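Local atomic coordinates of bifunctional endomannanase/endoglucanase (Caldanaerobius polysaccharolyticus, PDB entry 3W0K), a protein that probably hydrolyses internal glycosidic bonds in mannans and cellulose-like glucans, as a bifunctional endomannanase and endoglucanase of the cellulase A family. Residues L130-V135 against P167-V172; Q199-T204 against L225-K230. One frame throughout, in Å; residues are numbered along the deposited sequence.

In the fold
Contact 1 belongs to the core of the eight-stranded beta/alpha barrel, where L130-V135 and P167-V172 carry the neighbouring parallel strands 130-133 and 170-174. Contact 2 lies farther out, though most touching residues are buried: it is about 21 Å from the chain's centre against about 13 Å, and joins the short helix after barrel strand 192-197 to a small hairpin. The two share no element: their centres are about 32 Å apart, their nearest atoms about 16 Å. Contact 1 rests on backbone hydrogen bonds, with mostly polar side chains (Ser131, Asp133, Glu170) turned to the barrel interior; contact 2 has no hydrogen bond between its segments and is held by apolar surfaces around Trp227, grading into an exposed turn.

Contact 1. Residues L130-V135 against P167-V172; sequences LSFDLV and PDREIV
With CG anti to the backbone N (chi1 177°) and CD turned by a bend at chi2 (63°), Arg169 crosses the ring of Phe132, whose own chi1 of -68° sets that ring where the Arg169 stem can lie over its face. The methylene CD of Arg169 sits over the centre, 3.6 Å from the ring centroid, a CH-pi contact. Arginine suits the place because its aliphatic stem covers the phenyl face while its guanidinium reaches on: NH1 makes a weak hydrogen bond to Leu130 O at 3.0 Å, CD2 of Leu130 lies over one face of the guanidinium, and NH2 bonds to Val125 O. An alanine in place of Phe132 would probably leave the Arg169 stem without its flat seat and open a gap beside Trp115.

The backbones pair in parallel: Phe132 N donates to Glu170 O at 2.9 Å, Val172 N to Phe132 O at 2.7 Å, and Leu134 N to Val172 O at 3.0 Å. Beta-branched Val172 packs on Asp133, whose OD2 forms a salt bridge with Arg40. Inside the barrel, the small hydroxyl of Ser131 can reach both His78 and a water (2.8 Å from OG), which donates to Glu170 OE1 (3.1 Å).

Strands 130-133 and 170-174 form the ends of a beta-alpha-beta unit; helix 148-165 covers Leu134 and Ile171, and strands 78-83 and 192-197 continue the sheet on either side.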
loop_
_atom_site.group_PDB
_atom_site.type_symbol
_atom_site.label_atom_id
_atom_site.label_comp_id
_atom_site.label_asym_id
_atom_site.label_seq_id
_atom_site.Cartn_x
_atom_site.Cartn_y
_atom_site.Cartn_z
ATOM N N LEU A 130 -12.514 4.962 -7.951
ATOM C CA LEU A 130 -11.113 4.935 -8.367
ATOM C C LEU A 130 -10.249 6.071 -7.837
ATOM O O LEU A 130 -10.626 7.240 -7.908
ATOM C CB LEU A 130 -11.039 4.921 -9.902
ATOM C CG LEU A 130 -9.669 4.986 -10.584
ATOM C CD1 LEU A 130 -8.873 3.715 -10.322
ATOM C CD2 LEU A 130 -9.875 5.180 -12.076
ATOM N N SER A 131 -9.081 5.709 -7.308
ATOM C CA SER A 131 -8.114 6.685 -6.812
ATOM C C SER A 131 -6.726 6.303 -7.328
ATOM O O SER A 131 -6.490 5.148 -7.697
ATOM C CB SER A 131 -8.123 6.766 -5.280
ATOM O OG SER A 131 -7.775 5.535 -4.675
ATOM N N PHE A 132 -5.829 7.287 -7.381
ATOM C CA PHE A 132 -4.461 7.089 -7.859
ATOM C C PHE A 132 -3.460 7.283 -6.721
ATOM O O PHE A 132 -3.380 8.371 -6.154
ATOM C CB PHE A 132 -4.118 8.118 -8.950
ATOM C CG PHE A 132 -4.878 7.952 -10.246
ATOM C CD1 PHE A 132 -5.632 6.812 -10.514
ATOM C CD2 PHE A 132 -4.809 8.950 -11.216
ATOM C CE1 PHE A 132 -6.303 6.668 -11.730
ATOM C CE2 PHE A 132 -5.475 8.815 -12.434
ATOM C CZ PHE A 132 -6.224 7.672 -12.691
ATOM N N ASP A 133 -2.696 6.235 -6.413
ATOM C CA ASP A 133 -1.667 6.263 -5.364
ATOM C C ASP A 133 -0.365 6.423 -6.155
ATOM O O ASP A 133 0.176 5.458 -6.694
ATOM C CB ASP A 133 -1.710 4.937 -4.594
ATOM C CG ASP A 133 -0.763 4.897 -3.410
ATOM O OD1 ASP A 133 -0.147 5.927 -3.055
ATOM O OD2 ASP A 133 -0.644 3.805 -2.823
ATOM N N LEU A 134 0.136 7.656 -6.196
ATOM C CA LEU A 134 1.295 8.022 -7.013
ATOM C C LEU A 134 2.524 7.129 -7.088
ATOM O O LEU A 134 2.920 6.703 -8.178
ATOM C CB LEU A 134 1.688 9.479 -6.751
ATOM C CG LEU A 134 0.532 10.480 -6.861
ATOM C CD1 LEU A 134 1.096 11.894 -6.862
ATOM C CD2 LEU A 134 -0.278 10.253 -8.139
ATOM N N VAL A 135 3.144 6.856 -5.950
ATOM C CA VAL A 135 4.327 6.011 -5.952
ATOM C C VAL A 135 4.458 5.324 -4.603
ATOM O O VAL A 135 4.375 5.958 -3.551
ATOM C CB VAL A 135 5.611 6.815 -6.341
ATOM C CG1 VAL A 135 5.799 8.030 -5.435
ATOM C CG2 VAL A 135 6.838 5.907 -6.310
ATOM N N PRO A 167 -9.847 16.984 -12.787
ATOM C CA PRO A 167 -9.872 17.668 -11.490
ATOM C C PRO A 167 -10.586 16.887 -10.390
ATOM O O PRO A 167 -10.405 17.171 -9.206
ATOM C CB PRO A 167 -10.641 18.958 -11.796
ATOM C CG PRO A 167 -10.476 19.147 -13.264
ATOM C CD PRO A 167 -10.581 17.759 -13.802
ATOM N N ASP A 168 -11.395 15.908 -10.787
ATOM C CA ASP A 168 -12.166 15.106 -9.842
ATOM C C ASP A 168 -11.496 13.818 -9.371
ATOM O O ASP A 168 -12.060 13.099 -8.546
ATOM C CB ASP A 168 -13.535 14.764 -10.439
ATOM C CG ASP A 168 -14.344 16.000 -10.806
ATOM O OD1 ASP A 168 -14.365 16.961 -10.009
ATOM O OD2 ASP A 168 -14.962 16.005 -11.891
ATOM N N ARG A 169 -10.305 13.526 -9.888
ATOM C CA ARG A 169 -9.590 12.305 -9.512
ATOM C C ARG A 169 -8.930 12.357 -8.137
ATOM O O ARG A 169 -8.048 13.188 -7.891
ATOM C CB ARG A 169 -8.533 11.961 -10.565
ATOM C CG ARG A 169 -7.673 10.738 -10.214
ATOM C CD ARG A 169 -8.493 9.452 -10.126
ATOM N NE ARG A 169 -9.210 9.186 -11.372
ATOM C CZ ARG A 169 -10.508 8.909 -11.448
ATOM N NH1 ARG A 169 -11.246 8.841 -10.345
ATOM N NH2 ARG A 169 -11.083 8.771 -12.638
ATOM N N GLU A 170 -9.344 11.445 -7.258
ATOM C CA GLU A 170 -8.784 11.359 -5.916
ATOM C C GLU A 170 -7.365 10.821 -6.020
ATOM O O GLU A 170 -7.104 9.843 -6.727
ATOM C CB GLU A 170 -9.639 10.450 -5.030
ATOM C CG GLU A 170 -9.143 10.321 -3.595
ATOM C CD GLU A 170 -10.093 9.513 -2.733
ATOM O OE1 GLU A 170 -9.718 8.404 -2.306
ATOM O OE2 GLU A 170 -11.226 9.985 -2.496
ATOM N N ILE A 171 -6.452 11.482 -5.322
ATOM C CA ILE A 171 -5.043 11.122 -5.333
ATOM C C ILE A 171 -4.566 10.766 -3.934
ATOM O O ILE A 171 -4.993 11.364 -2.946
ATOM C CB ILE A 171 -4.200 12.284 -5.919
ATOM C CG1 ILE A 171 -4.574 12.496 -7.390
ATOM C CG2 ILE A 171 -2.709 11.991 -5.794
ATOM C CD1 ILE A 171 -4.067 13.797 -7.980
ATOM N N VAL A 172 -3.705 9.755 -3.870
ATOM C CA VAL A 172 -3.138 9.267 -2.621
ATOM C C VAL A 172 -1.620 9.320 -2.734
ATOM O O VAL A 172 -1.061 9.043 -3.798
ATOM C CB VAL A 172 -3.546 7.788 -2.367
ATOM C CG1 VAL A 172 -3.007 7.304 -1.026
ATOM C CG2 VAL A 172 -5.059 7.631 -2.433
HETATM O O HOH W 1 -8.219 5.766 -1.888
#

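Contact 2. Residues Q199-T204 against L225-K230; sequences QPMALT and LLWQGK
Ala202 presses its methyl onto the indole of Trp227, and through this pair a short helix meets a beta-hairpin built on a type I' turn. The hairpin pairs strand 225-227 with 230-232; the helix, 201-204, follows barrel strand 192-197 and has Pro200 at its N-cap. At the tight end, Ala202 CB lies 3.5 Å from the centroid of the five-membered ring, 12° off the normal, a CH-pi contact over the face. Alanine is apt because a single methyl brings the helix close to the ring. At the six-membered ring, Pro200 CB comes obliquely to CE3 of Trp227 at 3.7 Å, and Met201 CB comes within 3.6 Å of its CH2, the Met201 and Trp227 side chains running side by side. Beyond the indole, CD2 of Leu225 rests against Pro200 CG at 4.0 Å and Leu203 CB at 3.9 Å, and also meets the methyl of Ala202. The proline, with a cis peptide bond before it, offers a rigid apolar wall, and Trp273 of helix 267-284 backs both Pro200 and Leu203.

The far side is different. Leu226 points away from the helix, and Gln228, Gly229 and Lys230 are exposed and do not touch it. Gln228 sets its amide carbon above the rim of the Trp227 face opposite Ala202, where a polar, exposed side chain fits, and Gly229 readily takes the positive phi of the turn.

Trp227 also meets Trp232 on the partner strand. At the rim of the indole, the Gln199 amide lies nearly coplanar with the ring, 17° apart, and its OE1 touches Trp227 CZ3 at 3.2 Å while accepting a hydrogen bond of 3.1 Å from Met201 N, which stands above the amide plane.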
loop_
_atom_site.group_PDB
_atom_site.type_symbol
_atom_site.label_atom_id
_atom_site.label_comp_id
_atom_site.label_asym_id
_atom_site.label_seq_id
_atom_site.Cartn_x
_atom_site.Cartn_y
_atom_site.Cartn_z
ATOM N N GLN A 199 5.081 -1.528 11.855
ATOM C CA GLN A 199 5.932 -1.332 13.021
ATOM C C GLN A 199 5.378 -2.037 14.253
ATOM O O GLN A 199 4.180 -1.984 14.517
ATOM C CB GLN A 199 6.114 0.158 13.314
ATOM C CG GLN A 199 6.822 0.934 12.205
ATOM C CD GLN A 199 8.213 0.396 11.871
ATOM O OE1 GLN A 199 8.804 -0.376 12.629
ATOM N NE2 GLN A 199 8.738 0.812 10.727
ATOM N N PRO A 200 6.253 -2.700 15.027
ATOM C CA PRO A 200 7.698 -2.810 14.796
ATOM C C PRO A 200 8.068 -3.837 13.727
ATOM O O PRO A 200 7.545 -4.952 13.717
ATOM C CB PRO A 200 8.224 -3.225 16.169
ATOM C CG PRO A 200 7.115 -4.084 16.694
ATOM C CD PRO A 200 5.884 -3.287 16.331
ATOM N N MET A 201 8.983 -3.457 12.838
ATOM C CA MET A 201 9.430 -4.347 11.767
ATOM C C MET A 201 10.021 -5.648 12.306
ATOM O O MET A 201 9.957 -6.683 11.647
ATOM C CB MET A 201 10.457 -3.641 10.879
ATOM C CG MET A 201 9.897 -2.521 10.018
ATOM S SD MET A 201 8.866 -3.127 8.666
ATOM C CE MET A 201 10.111 -3.525 7.445
ATOM N N ALA A 202 10.589 -5.585 13.510
ATOM C CA ALA A 202 11.185 -6.754 14.153
ATOM C C ALA A 202 10.151 -7.855 14.370
ATOM O O ALA A 202 10.499 -9.030 14.497
ATOM C CB ALA A 202 11.809 -6.360 15.480
ATOM N N LEU A 203 8.882 -7.463 14.415
ATOM C CA LEU A 203 7.791 -8.407 14.609
ATOM C C LEU A 203 7.119 -8.759 13.283
ATOM O O LEU A 203 7.039 -9.929 12.913
ATOM C CB LEU A 203 6.766 -7.826 15.594
ATOM C CG LEU A 203 5.566 -8.671 16.043
ATOM C CD1 LEU A 203 5.078 -8.163 17.384
ATOM C CD2 LEU A 203 4.439 -8.628 15.018
ATOM N N THR A 204 6.688 -7.738 12.547
ATOM C CA THR A 204 5.984 -7.937 11.280
ATOM C C THR A 204 6.805 -8.524 10.141
ATOM O O THR A 204 6.269 -9.233 9.297
ATOM C CB THR A 204 5.354 -6.634 10.778
ATOM O OG1 THR A 204 6.390 -5.725 10.387
ATOM C CG2 THR A 204 4.501 -5.997 11.868
ATOM N N LEU A 225 8.246 -5.346 23.069
ATOM C CA LEU A 225 9.327 -5.911 22.269
ATOM C C LEU A 225 10.481 -4.919 22.197
ATOM O O LEU A 225 10.296 -3.772 21.791
ATOM C CB LEU A 225 8.836 -6.236 20.854
ATOM C CG LEU A 225 9.872 -6.716 19.831
ATOM C CD1 LEU A 225 10.521 -8.006 20.296
ATOM C CD2 LEU A 225 9.207 -6.924 18.479
ATOM N N LEU A 226 11.661 -5.359 22.624
ATOM C CA LEU A 226 12.843 -4.510 22.593
ATOM C C LEU A 226 13.454 -4.598 21.198
ATOM O O LEU A 226 13.817 -5.682 20.738
ATOM C CB LEU A 226 13.850 -4.953 23.663
ATOM C CG LEU A 226 15.050 -4.055 24.009
ATOM C CD1 LEU A 226 16.155 -4.196 22.980
ATOM C CD2 LEU A 226 14.609 -2.604 24.152
ATOM N N TRP A 227 13.547 -3.454 20.530
ATOM C CA TRP A 227 14.102 -3.379 19.184
ATOM C C TRP A 227 14.751 -2.015 18.981
ATOM O O TRP A 227 14.113 -0.981 19.183
ATOM C CB TRP A 227 12.989 -3.601 18.152
ATOM C CG TRP A 227 13.430 -3.493 16.721
ATOM C CD1 TRP A 227 14.499 -4.115 16.137
ATOM C CD2 TRP A 227 12.800 -2.724 15.688
ATOM N NE1 TRP A 227 14.571 -3.780 14.805
ATOM C CE2 TRP A 227 13.542 -2.928 14.504
ATOM C CE3 TRP A 227 11.681 -1.882 15.650
ATOM C CZ2 TRP A 227 13.200 -2.319 13.292
ATOM C CZ3 TRP A 227 11.342 -1.275 14.445
ATOM C CH2 TRP A 227 12.099 -1.498 13.283
ATOM N N GLN A 228 16.024 -2.027 18.591
ATOM C CA GLN A 228 16.791 -0.803 18.360
ATOM C C GLN A 228 16.866 0.063 19.618
ATOM O O GLN A 228 16.835 1.294 19.542
ATOM C CB GLN A 228 16.188 0.001 17.201
ATOM C CG GLN A 228 16.234 -0.710 15.858
ATOM C CD GLN A 228 15.576 0.088 14.746
ATOM O OE1 GLN A 228 14.567 0.766 14.960
ATOM N NE2 GLN A 228 16.140 0.005 13.548
ATOM N N GLY A 229 16.952 -0.594 20.774
ATOM C CA GLY A 229 17.030 0.113 22.042
ATOM C C GLY A 229 15.733 0.779 22.469
ATOM O O GLY A 229 15.727 1.615 23.375
ATOM N N LYS A 230 14.632 0.404 21.825
ATOM C CA LYS A 230 13.324 0.968 22.138
ATOM C C LYS A 230 12.306 -0.132 22.428
ATOM O O LYS A 230 12.297 -1.171 21.768
ATOM C CB LYS A 230 12.836 1.843 20.979
ATOM C CG LYS A 230 11.436 2.414 21.167
ATOM C CD LYS A 230 11.026 3.289 19.991
ATOM C CE LYS A 230 11.782 4.607 19.979
ATOM N NZ LYS A 230 11.464 5.434 21.180
#